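Local coordinates for protein TruD (Uncultured prochloron, PDB 4BS9) that probably forms heterocycles in cyanobactin precursor peptides, such as those of trunkamide, as a processive, zinc-binding heterocyclase that works by adenylation, at residues Thr156-Gln160 with Gln184-Leu188; Leu327-Phe332 with Asp442-Lys446; Lys190-Ser194 with Ala252-Leu256; Thr4-Ile8 with Leu45-Arg51. One frame throughout, in Å; residues are numbered along the deposited sequence.

Contact 1: Thr156-Gln160 with Gln184-Leu188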
loop_
_atom_site.group_PDB
_atom_site.type_symbol
_atom_site.label_atom_id
_atom_site.label_comp_id
_atom_site.label_asym_id
_atom_site.label_seq_id
_atom_site.Cartn_x
_atom_site.Cartn_y
_atom_site.Cartn_z
ATOM N N THR A 156 8.304 -16.839 40.680
ATOM C CA THR A 156 7.370 -15.921 41.329
ATOM C C THR A 156 6.711 -15.025 40.295
ATOM O O THR A 156 5.490 -14.936 40.230
ATOM C CB THR A 156 8.076 -15.059 42.391
ATOM O OG1 THR A 156 8.364 -15.864 43.547
ATOM C CG2 THR A 156 7.196 -13.890 42.823
ATOM N N ALA A 157 7.543 -14.370 39.494
ATOM C CA ALA A 157 7.094 -13.396 38.491
ATOM C C ALA A 157 6.407 -14.088 37.353
ATOM O O ALA A 157 6.736 -15.217 37.023
ATOM C CB ALA A 157 8.277 -12.602 37.952
ATOM N N GLN A 158 5.463 -13.404 36.731
ATOM C CA GLN A 158 4.782 -13.979 35.585
ATOM C C GLN A 158 5.113 -13.296 34.266
ATOM O O GLN A 158 4.594 -13.660 33.213
ATOM C CB GLN A 158 3.296 -13.942 35.816
ATOM C CG GLN A 158 2.706 -12.563 35.717
ATOM C CD GLN A 158 1.254 -12.686 35.387
ATOM O OE1 GLN A 158 0.620 -13.678 35.785
ATOM N NE2 GLN A 158 0.712 -11.718 34.631
ATOM N N LEU A 159 5.962 -12.290 34.335
ATOM C CA LEU A 159 6.519 -11.720 33.149
ATOM C C LEU A 159 7.872 -11.208 33.495
ATOM O O LEU A 159 8.052 -10.546 34.505
ATOM C CB LEU A 159 5.670 -10.573 32.648
ATOM C CG LEU A 159 6.134 -9.987 31.312
ATOM C CD1 LEU A 159 6.001 -10.991 30.170
ATOM C CD2 LEU A 159 5.333 -8.732 31.012
ATOM N N GLN A 160 8.841 -11.540 32.669
ATOM C CA GLN A 160 10.144 -10.973 32.820
ATOM C C GLN A 160 10.262 -10.046 31.660
ATOM O O GLN A 160 10.055 -10.449 30.527
ATOM C CB GLN A 160 11.222 -12.037 32.753
ATOM C CG GLN A 160 12.539 -11.565 33.348
ATOM C CD GLN A 160 13.772 -12.316 32.860
ATOM O OE1 GLN A 160 14.888 -11.920 33.175
ATOM N NE2 GLN A 160 13.589 -13.400 32.120
ATOM N N GLN A 184 8.092 -19.576 31.372
ATOM C CA GLN A 184 7.839 -18.221 31.859
ATOM C C GLN A 184 7.929 -17.100 30.813
ATOM O O GLN A 184 9.019 -16.793 30.309
ATOM C CB GLN A 184 8.827 -17.905 32.953
ATOM C CG GLN A 184 8.420 -16.687 33.762
ATOM C CD GLN A 184 9.592 -15.821 34.058
ATOM O OE1 GLN A 184 10.538 -15.774 33.276
ATOM N NE2 GLN A 184 9.549 -15.130 35.177
ATOM N N PRO A 185 6.790 -16.455 30.514
ATOM C CA PRO A 185 6.754 -15.389 29.538
ATOM C C PRO A 185 7.779 -14.324 29.795
ATOM O O PRO A 185 8.078 -14.023 30.934
ATOM C CB PRO A 185 5.358 -14.805 29.723
ATOM C CG PRO A 185 4.544 -15.975 30.084
ATOM C CD PRO A 185 5.435 -16.816 30.955
ATOM N N TRP A 186 8.326 -13.771 28.732
ATOM C CA TRP A 186 9.218 -12.649 28.870
ATOM C C TRP A 186 9.089 -11.792 27.649
ATOM O O TRP A 186 8.651 -12.262 26.613
ATOM C CB TRP A 186 10.673 -13.091 29.095
ATOM C CG TRP A 186 11.238 -13.985 28.018
ATOM C CD1 TRP A 186 10.825 -15.239 27.684
ATOM C CD2 TRP A 186 12.325 -13.681 27.158
ATOM N NE1 TRP A 186 11.584 -15.726 26.659
ATOM C CE2 TRP A 186 12.510 -14.781 26.315
ATOM C CE3 TRP A 186 13.152 -12.567 27.007
ATOM C CZ2 TRP A 186 13.488 -14.804 25.337
ATOM C CZ3 TRP A 186 14.123 -12.586 26.044
ATOM C CH2 TRP A 186 14.291 -13.695 25.220
ATOM N N LEU A 187 9.441 -10.525 27.806
ATOM C CA LEU A 187 9.258 -9.516 26.782
ATOM C C LEU A 187 10.574 -8.810 26.539
ATOM O O LEU A 187 11.202 -8.341 27.492
ATOM C CB LEU A 187 8.228 -8.481 27.230
ATOM C CG LEU A 187 8.162 -7.184 26.403
ATOM C CD1 LEU A 187 7.491 -7.455 25.074
ATOM C CD2 LEU A 187 7.401 -6.089 27.121
ATOM N N LEU A 188 10.988 -8.728 25.272
ATOM C CA LEU A 188 12.155 -7.926 24.905
ATOM C C LEU A 188 11.746 -6.499 24.579
ATOM O O LEU A 188 10.690 -6.281 24.000
ATOM C CB LEU A 188 12.871 -8.511 23.704
ATOM C CG LEU A 188 14.012 -9.471 23.980
ATOM C CD1 LEU A 188 14.552 -9.927 22.632
ATOM C CD2 LEU A 188 15.118 -8.844 24.825
#
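Pro185 O receives two donors from one neighbouring chain segment: Gln160 N makes a hydrogen bond to Pro185 O at 3.1 Å (160° at the hydrogen), and Leu159 CA lies 3.6 Å from Pro185 O in a weaker CA-H contact. A second backbone bond, Leu187 N to Gln160 O, completes the parallel bridge of Gln160 with Trp186, although the position of that oxygen is less certain. On one face of the sheet Gln160 CB meets Trp186 CB at 3.8 Å, after which the indole turns away to stack with Phe202 and lie on helix 172-182. Leu159, with CG anti to its backbone nitrogen (chi1 -175°), brings CD1 to 3.9 Å from Pro185 CB, against helix 257-283, where Leu159 touches Ile271 and Pro185 touches Trp274. Gln184 bends midway and crosses the extended Gln160 chain at about a right angle, with Gln184 OE1 3.8 Å from Gln160 CB. Its other branch makes a long, weak bond from Gln184 NE2 to Ala157 O, 3.4 Å, while Gln160 OE1 is held by Thr116. The backbone thus fixes the parallel strand register, and the Gln184 amide extends the join, weakly, into the loop before strand 160-163.

Contact 2: Leu327-Phe332 with Asp442-Lys446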
loop_
_atom_site.group_PDB
_atom_site.type_symbol
_atom_site.label_atom_id
_atom_site.label_comp_id
_atom_site.label_asym_id
_atom_site.label_seq_id
_atom_site.Cartn_x
_atom_site.Cartn_y
_atom_site.Cartn_z
ATOM N N LEU A 327 14.814 -31.907 9.136
ATOM C CA LEU A 327 15.301 -32.047 7.782
ATOM C C LEU A 327 16.210 -33.263 7.649
ATOM O O LEU A 327 16.143 -33.996 6.669
ATOM C CB LEU A 327 16.019 -30.770 7.341
ATOM C CG LEU A 327 15.147 -29.519 7.178
ATOM C CD1 LEU A 327 15.963 -28.401 6.554
ATOM C CD2 LEU A 327 13.932 -29.804 6.317
ATOM N N GLN A 328 17.061 -33.481 8.641
ATOM C CA GLN A 328 17.871 -34.698 8.689
ATOM C C GLN A 328 16.984 -35.917 8.387
ATOM O O GLN A 328 17.262 -36.701 7.499
ATOM C CB GLN A 328 18.557 -34.801 10.061
ATOM C CG GLN A 328 19.290 -36.103 10.327
ATOM C CD GLN A 328 20.384 -36.421 9.299
ATOM O OE1 GLN A 328 21.044 -35.520 8.747
ATOM N NE2 GLN A 328 20.605 -37.721 9.061
ATOM N N ARG A 329 15.879 -36.033 9.106
ATOM C CA ARG A 329 14.940 -37.146 8.933
ATOM C C ARG A 329 14.345 -37.211 7.525
ATOM O O ARG A 329 14.444 -38.240 6.855
ATOM C CB ARG A 329 13.817 -37.031 9.970
ATOM C CG ARG A 329 12.891 -38.231 10.055
ATOM C CD ARG A 329 12.108 -38.259 11.375
ATOM N NE ARG A 329 11.464 -36.973 11.642
ATOM C CZ ARG A 329 11.863 -36.071 12.539
ATOM N NH1 ARG A 329 12.910 -36.295 13.346
ATOM N NH2 ARG A 329 11.188 -34.928 12.636
ATOM N N ARG A 330 13.748 -36.106 7.085
ATOM C CA ARG A 330 13.023 -36.057 5.818
ATOM C C ARG A 330 13.934 -36.418 4.658
ATOM O O ARG A 330 13.532 -37.087 3.704
ATOM C CB ARG A 330 12.386 -34.664 5.605
ATOM C CG ARG A 330 12.106 -34.308 4.146
ATOM C CD ARG A 330 10.924 -33.365 3.905
ATOM N NE ARG A 330 11.138 -31.953 4.247
ATOM C CZ ARG A 330 11.998 -31.127 3.650
ATOM N NH1 ARG A 330 12.799 -31.539 2.675
ATOM N NH2 ARG A 330 12.073 -29.875 4.046
ATOM N N GLY A 331 15.176 -35.967 4.747
ATOM C CA GLY A 331 16.134 -36.162 3.668
ATOM C C GLY A 331 16.392 -37.611 3.320
ATOM O O GLY A 331 16.667 -37.935 2.154
ATOM N N PHE A 332 16.319 -38.469 4.340
ATOM C CA PHE A 332 16.540 -39.897 4.178
ATOM C C PHE A 332 15.241 -40.676 4.011
ATOM O O PHE A 332 15.283 -41.860 3.720
ATOM C CB PHE A 332 17.344 -40.439 5.352
ATOM C CG PHE A 332 18.773 -39.995 5.353
ATOM C CD1 PHE A 332 19.719 -40.662 4.588
ATOM C CD2 PHE A 332 19.174 -38.901 6.101
ATOM C CE1 PHE A 332 21.043 -40.246 4.579
ATOM C CE2 PHE A 332 20.493 -38.482 6.101
ATOM C CZ PHE A 332 21.430 -39.153 5.341
ATOM N N ASP A 442 21.171 -27.862 9.605
ATOM C CA ASP A 442 20.234 -29.010 9.835
ATOM C C ASP A 442 20.082 -29.993 8.659
ATOM O O ASP A 442 19.383 -31.005 8.778
ATOM C CB ASP A 442 18.833 -28.506 10.219
ATOM C CG ASP A 442 18.305 -27.438 9.270
ATOM O OD1 ASP A 442 19.048 -27.096 8.318
ATOM O OD2 ASP A 442 17.169 -26.921 9.463
ATOM N N GLU A 443 20.749 -29.719 7.543
ATOM C CA GLU A 443 20.503 -30.447 6.299
ATOM C C GLU A 443 20.945 -31.921 6.375
ATOM O O GLU A 443 21.934 -32.251 7.007
ATOM C CB GLU A 443 21.221 -29.758 5.120
ATOM C CG GLU A 443 20.767 -28.334 4.784
ATOM C CD GLU A 443 21.200 -27.275 5.799
ATOM O OE1 GLU A 443 22.137 -27.513 6.600
ATOM O OE2 GLU A 443 20.596 -26.183 5.794
ATOM N N PRO A 444 20.222 -32.816 5.698
ATOM C CA PRO A 444 20.577 -34.234 5.752
ATOM C C PRO A 444 21.946 -34.536 5.153
ATOM O O PRO A 444 22.255 -34.069 4.052
ATOM C CB PRO A 444 19.476 -34.892 4.913
ATOM C CG PRO A 444 19.041 -33.816 3.976
ATOM C CD PRO A 444 19.064 -32.584 4.815
ATOM N N ARG A 445 22.751 -35.328 5.857
ATOM C CA ARG A 445 24.061 -35.698 5.327
ATOM C C ARG A 445 24.707 -36.888 6.019
ATOM O O ARG A 445 24.327 -37.237 7.124
ATOM C CB ARG A 445 25.005 -34.513 5.419
ATOM C CG ARG A 445 25.105 -33.922 6.807
ATOM C CD ARG A 445 25.644 -32.524 6.674
ATOM N NE ARG A 445 26.072 -31.938 7.931
ATOM C CZ ARG A 445 25.337 -31.140 8.694
ATOM N NH1 ARG A 445 24.079 -30.841 8.370
ATOM N NH2 ARG A 445 25.871 -30.642 9.810
ATOM N N LYS A 446 25.686 -37.489 5.342
ATOM C CA LYS A 446 26.504 -38.549 5.899
ATOM C C LYS A 446 27.990 -38.274 5.607
ATOM O O LYS A 446 28.365 -38.036 4.470
ATOM C CB LYS A 446 26.084 -39.885 5.302
ATOM C CG LYS A 446 26.655 -41.072 6.057
ATOM C CD LYS A 446 26.701 -42.361 5.246
ATOM C CE LYS A 446 25.357 -43.074 5.212
ATOM N NZ LYS A 446 24.347 -42.315 4.423
#
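Pro444 fits closely against one side of helix 326-332, where Gly331 offers no side chain: Pro444 CG lies 3.7 Å from Gly331 CA, and Pro444 CD lies 3.7 Å from Leu327 O. Beside this close fit Leu327 brings CD1 against the carboxylate of Asp442, 3.5 Å from Asp442 OD2, while Asp442 OD1 turns to a salt bridge with Arg729. The more open side is held by a weak polar contact and by partly exposed side chains. The Gln328 chain leaves opposite its own N (chi1 172°) and then bends at chi2, which carries its amide across the proline; Gln328 OE1 comes to 3.3 Å from Pro444 CA and accepts a weak hydrogen bond from Arg445 N at 3.4 Å. Phe332 meets the same proline obliquely, Phe332 CE2 to Pro444 CB 3.9 Å, and Phe332 CE1 also lies 3.9 Å from Lys446 NZ, whose lysine chain crosses the ring at about a right angle and hydrogen-bonds Tyr513. With an alanine in place of Phe332, a gap is likely to open beside Pro444 CB and the Lys446 chain to lose the ring it crosses. Phe332 and Pro444 both also touch Pro502 of strand 497-505, so the helix is seated, through the loop after helix 425-437, on the edge where strand 446-449 enters the antiparallel sheet of the YcaO region.

Contact 3: Lys190-Ser194 with Ala252-Leu256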
loop_
_atom_site.group_PDB
_atom_site.type_symbol
_atom_site.label_atom_id
_atom_site.label_comp_id
_atom_site.label_asym_id
_atom_site.label_seq_id
_atom_site.Cartn_x
_atom_site.Cartn_y
_atom_site.Cartn_z
ATOM N N LYS A 190 13.926 -2.783 23.292
ATOM C CA LYS A 190 15.062 -1.907 23.057
ATOM C C LYS A 190 14.562 -0.481 23.085
ATOM O O LYS A 190 14.004 -0.008 22.100
ATOM C CB LYS A 190 15.709 -2.186 21.710
ATOM C CG LYS A 190 16.961 -1.364 21.479
ATOM C CD LYS A 190 17.666 -1.723 20.173
ATOM C CE LYS A 190 17.101 -0.942 18.999
ATOM N NZ LYS A 190 17.527 0.498 18.946
ATOM N N PRO A 191 14.740 0.211 24.215
ATOM C CA PRO A 191 14.315 1.597 24.343
ATOM C C PRO A 191 15.415 2.612 24.005
ATOM O O PRO A 191 15.146 3.806 23.885
ATOM C CB PRO A 191 13.954 1.690 25.820
ATOM C CG PRO A 191 14.946 0.796 26.477
ATOM C CD PRO A 191 15.255 -0.309 25.495
ATOM N N VAL A 192 16.647 2.152 23.852
ATOM C CA VAL A 192 17.731 3.045 23.438
ATOM C C VAL A 192 17.882 3.048 21.916
ATOM O O VAL A 192 17.357 2.170 21.218
ATOM C CB VAL A 192 19.057 2.671 24.111
ATOM C CG1 VAL A 192 18.970 2.955 25.590
ATOM C CG2 VAL A 192 19.412 1.209 23.914
ATOM N N GLY A 193 18.587 4.038 21.390
ATOM C CA GLY A 193 18.697 4.160 19.940
ATOM C C GLY A 193 17.606 4.994 19.269
ATOM O O GLY A 193 16.587 5.334 19.865
ATOM N N SER A 194 17.846 5.304 18.003
ATOM C CA SER A 194 16.941 6.106 17.190
ATOM C C SER A 194 15.702 5.336 16.751
ATOM O O SER A 194 14.764 5.939 16.223
ATOM C CB SER A 194 17.682 6.597 15.942
ATOM O OG SER A 194 18.308 5.510 15.277
ATOM N N ALA A 252 27.099 1.242 19.132
ATOM C CA ALA A 252 26.831 2.624 19.640
ATOM C C ALA A 252 25.324 3.002 19.511
ATOM O O ALA A 252 24.585 2.386 18.720
ATOM C CB ALA A 252 27.708 3.649 18.920
ATOM N N ARG A 253 24.864 3.999 20.281
ATOM C CA ARG A 253 23.411 4.250 20.406
ATOM C C ARG A 253 22.974 5.691 20.686
ATOM O O ARG A 253 23.288 6.254 21.731
ATOM C CB ARG A 253 22.812 3.358 21.504
ATOM C CG ARG A 253 22.695 1.884 21.145
ATOM C CD ARG A 253 21.743 1.653 19.981
ATOM N NE ARG A 253 21.762 0.267 19.504
ATOM C CZ ARG A 253 22.394 -0.169 18.412
ATOM N NH1 ARG A 253 23.098 0.663 17.638
ATOM N NH2 ARG A 253 22.325 -1.464 18.099
ATOM N N ALA A 254 22.196 6.250 19.765
ATOM C CA ALA A 254 21.600 7.571 19.940
ATOM C C ALA A 254 20.389 7.522 20.855
ATOM O O ALA A 254 19.517 6.687 20.684
ATOM C CB ALA A 254 21.166 8.120 18.600
ATOM N N THR A 255 20.309 8.446 21.800
ATOM C CA THR A 255 19.263 8.404 22.814
ATOM C C THR A 255 19.086 9.811 23.392
ATOM O O THR A 255 20.000 10.355 24.024
ATOM C CB THR A 255 19.614 7.386 23.953
ATOM O OG1 THR A 255 20.066 6.141 23.401
ATOM C CG2 THR A 255 18.418 7.094 24.869
ATOM N N LEU A 256 17.924 10.414 23.150
ATOM C CA LEU A 256 17.516 11.564 23.937
ATOM C C LEU A 256 16.755 11.021 25.129
ATOM O O LEU A 256 16.176 9.946 25.045
ATOM C CB LEU A 256 16.584 12.469 23.163
ATOM C CG LEU A 256 17.022 12.944 21.798
ATOM C CD1 LEU A 256 15.933 13.831 21.235
ATOM C CD2 LEU A 256 18.318 13.708 21.899
#
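One hydrogen bond ties the two loops: Gly193 N donates to Thr255 OG1 at 3.3 Å, almost perfectly straight at 178°. The hydroxyl stands beside the threonine's own backbone nitrogen (chi1 -47°), facing the turn between strands 186-190 and 195-202. Van der Waals contact follows, with Val192 CB against the hydroxyl, 3.7 Å from Thr255 OG1, and Arg253 CD passing 3.9 Å from Gly193 CA, where glycine lets the arginine chain lie over the backbone. A valine in place of Thr255 lacks the hydroxyl and is likely to leave Gly193 N without that acceptor and the turn less firmly tied. Charged groups give the third kind of contact. Lys190 NZ donates to Val192 O at 2.8 Å and to Ile195 O, linking two carbonyls of the turn, and also makes a salt bridge with Glu27 of the second subunit. Arg253 NE lies 4.3 Å from Lys190 NZ, and its guanidinium has a long, weak pairing with the same Glu27; that carboxylate would probably temper the two like charges. Ser194 OG hydrogen-bonds Gln28 and Glu97 of the second subunit. The buried Lys190 and the Ser194 hydroxyl, both met by groups of the second subunit, make this loop pair part of the subunit interface.

Contact 4: Thr4-Ile8 with Leu45-Arg51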
loop_
_atom_site.group_PDB
_atom_site.type_symbol
_atom_site.label_atom_id
_atom_site.label_comp_id
_atom_site.label_asym_id
_atom_site.label_seq_id
_atom_site.Cartn_x
_atom_site.Cartn_y
_atom_site.Cartn_z
ATOM N N THR A 4 -23.497 -3.835 43.176
ATOM C CA THR A 4 -22.497 -3.503 42.146
ATOM C C THR A 4 -23.011 -2.576 41.023
ATOM O O THR A 4 -23.729 -2.994 40.119
ATOM C CB THR A 4 -21.866 -4.783 41.552
ATOM O OG1 THR A 4 -20.799 -4.429 40.666
ATOM C CG2 THR A 4 -22.906 -5.650 40.816
ATOM N N ALA A 5 -22.590 -1.316 41.090
ATOM C CA ALA A 5 -23.093 -0.242 40.230
ATOM C C ALA A 5 -22.837 -0.432 38.733
ATOM O O ALA A 5 -21.882 -1.090 38.320
ATOM C CB ALA A 5 -22.522 1.096 40.677
ATOM N N LEU A 6 -23.707 0.185 37.936
ATOM C CA LEU A 6 -23.712 0.030 36.486
ATOM C C LEU A 6 -23.635 1.383 35.810
ATOM O O LEU A 6 -24.179 2.391 36.324
ATOM C CB LEU A 6 -24.993 -0.655 36.020
ATOM C CG LEU A 6 -25.413 -1.900 36.785
ATOM C CD1 LEU A 6 -26.779 -2.337 36.275
ATOM C CD2 LEU A 6 -24.358 -2.997 36.647
ATOM N N GLN A 7 -22.981 1.379 34.646
ATOM C CA GLN A 7 -22.751 2.598 33.879
ATOM C C GLN A 7 -22.621 2.326 32.393
ATOM O O GLN A 7 -22.229 1.234 31.977
ATOM C CB GLN A 7 -21.486 3.308 34.358
ATOM C CG GLN A 7 -20.197 2.602 34.003
ATOM C CD GLN A 7 -18.990 3.325 34.554
ATOM O OE1 GLN A 7 -18.528 3.033 35.642
ATOM N NE2 GLN A 7 -18.483 4.284 33.803
ATOM N N ILE A 8 -22.981 3.341 31.615
ATOM C CA ILE A 8 -22.648 3.417 30.207
ATOM C C ILE A 8 -21.128 3.527 30.173
ATOM O O ILE A 8 -20.525 4.252 30.988
ATOM C CB ILE A 8 -23.306 4.650 29.538
ATOM C CG1 ILE A 8 -24.828 4.562 29.599
ATOM C CG2 ILE A 8 -22.916 4.773 28.078
ATOM C CD1 ILE A 8 -25.425 3.456 28.749
ATOM N N LEU A 45 -27.436 5.820 34.538
ATOM C CA LEU A 45 -26.393 4.941 34.123
ATOM C C LEU A 45 -25.109 5.729 34.010
ATOM O O LEU A 45 -24.344 5.625 33.047
ATOM C CB LEU A 45 -26.808 4.291 32.819
ATOM C CG LEU A 45 -27.943 3.310 33.086
ATOM C CD1 LEU A 45 -28.407 2.643 31.803
ATOM C CD2 LEU A 45 -27.508 2.262 34.116
ATOM N N ASN A 46 -24.872 6.530 35.031
ATOM C CA ASN A 46 -23.646 7.284 35.129
ATOM C C ASN A 46 -22.732 6.644 36.178
ATOM O O ASN A 46 -21.769 7.248 36.604
ATOM C CB ASN A 46 -23.964 8.740 35.491
ATOM C CG ASN A 46 -24.636 8.880 36.861
ATOM O OD1 ASN A 46 -25.107 7.901 37.454
ATOM N ND2 ASN A 46 -24.693 10.104 37.359
ATOM N N GLY A 47 -23.051 5.431 36.624
ATOM C CA GLY A 47 -22.204 4.742 37.596
ATOM C C GLY A 47 -22.504 5.050 39.048
ATOM O O GLY A 47 -21.993 4.374 39.927
ATOM N N GLU A 48 -23.348 6.050 39.293
ATOM C CA GLU A 48 -23.691 6.487 40.648
ATOM C C GLU A 48 -24.828 5.674 41.253
ATOM O O GLU A 48 -25.226 5.934 42.370
ATOM C CB GLU A 48 -24.130 7.954 40.622
ATOM C CG GLU A 48 -23.118 8.928 40.037
ATOM C CD GLU A 48 -22.031 9.320 41.024
ATOM O OE1 GLU A 48 -22.276 9.233 42.252
ATOM O OE2 GLU A 48 -20.932 9.725 40.569
ATOM N N TYR A 49 -25.386 4.724 40.506
ATOM C CA TYR A 49 -26.576 3.991 40.949
ATOM C C TYR A 49 -26.452 2.513 40.635
ATOM O O TYR A 49 -26.124 2.125 39.507
ATOM C CB TYR A 49 -27.842 4.532 40.270
ATOM C CG TYR A 49 -28.113 5.991 40.545
ATOM C CD1 TYR A 49 -28.717 6.392 41.725
ATOM C CD2 TYR A 49 -27.759 6.973 39.630
ATOM C CE1 TYR A 49 -28.964 7.729 41.987
ATOM C CE2 TYR A 49 -27.999 8.312 39.884
ATOM C CZ TYR A 49 -28.605 8.685 41.064
ATOM O OH TYR A 49 -28.850 10.013 41.326
ATOM N N THR A 50 -26.704 1.702 41.654
ATOM C CA THR A 50 -26.882 0.276 41.475
ATOM C C THR A 50 -28.256 0.020 40.869
ATOM O O THR A 50 -29.152 0.852 40.974
ATOM C CB THR A 50 -26.742 -0.491 42.797
ATOM O OG1 THR A 50 -26.966 -1.875 42.540
ATOM C CG2 THR A 50 -27.746 -0.026 43.852
ATOM N N ARG A 51 -28.428 -1.134 40.240
ATOM C CA ARG A 51 -29.674 -1.428 39.507
ATOM C C ARG A 51 -30.898 -1.452 40.434
ATOM O O ARG A 51 -32.005 -1.066 40.046
ATOM C CB ARG A 51 -29.524 -2.738 38.726
ATOM C CG ARG A 51 -30.805 -3.340 38.192
ATOM C CD ARG A 51 -31.441 -4.253 39.222
ATOM N NE ARG A 51 -32.745 -4.728 38.779
ATOM C CZ ARG A 51 -33.655 -5.301 39.565
ATOM N NH1 ARG A 51 -33.418 -5.480 40.865
ATOM N NH2 ARG A 51 -34.814 -5.699 39.051
#
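Gln7 meets Gly47 with its aliphatic part, Gln7 CB to Gly47 N 3.5 Å, while CG, set between the backbone N and the carbonyl carbon (chi1 71°), starts the extended chain that takes its flat carboxamide to a weak bond with Ile8 O rather than across the join. The carboxamide of Asn46 is used in its own segment: Glu48 N approaches Asn46 OD1 at 3.1 Å from above the amide plane, 58° out of it, closing an Asx turn that bends the chain at the corner. The Tyr49 ring packs edge-to-face with Phe44 and touches Ile54 and Lys57 of helix 51-57. Between the segments, the one sound hydrogen bond is Ile8 N to Leu45 O, 3.0 Å and nearly straight at 171°; the bonds from Leu6 N to Tyr49 O and from Gly47 N to Leu6 O are weak. Ile8 and Leu45 cross at a slant, Ile8 CG1 to Leu45 CB 3.8 Å, and Leu45 also touches Leu71 and Leu74 of helix 64-76 and Leu80 of strand 80-82. At the other end Leu6 runs beside Arg51, pointing the same way, with Leu6 CD1 3.7 Å from Arg51 CB. Strand 6-8 is thereby flanked by this loop and by antiparallel strand 80-82, an arrangement in keeping with the winged helix-turn-helix family of this region, a domain that in related cyanobactin heterocyclases binds the leader peptide.

Along the chain the order is contact 4, contact 1, contact 3, contact 2, each closing before the next opens. Contact 4 lies in the N-terminal winged-helix region, about 36 Å centre to centre from contact 1 and about 65 Å from contact 2. Contacts 1 and 3 belong together: strand 186-190 of the seven-stranded mixed sheet starts in one and ends in the other, helix 257-283 borders both, and their centres are about 24 Å apart. Contact 2 has its centre about 35 Å from that of contact 1. The elongated chain thus runs from the winged-helix region through the mixed-sheet region, where contact 3 alone reaches the second subunit, to the junction of the helix after the zinc cysteines with the YcaO region.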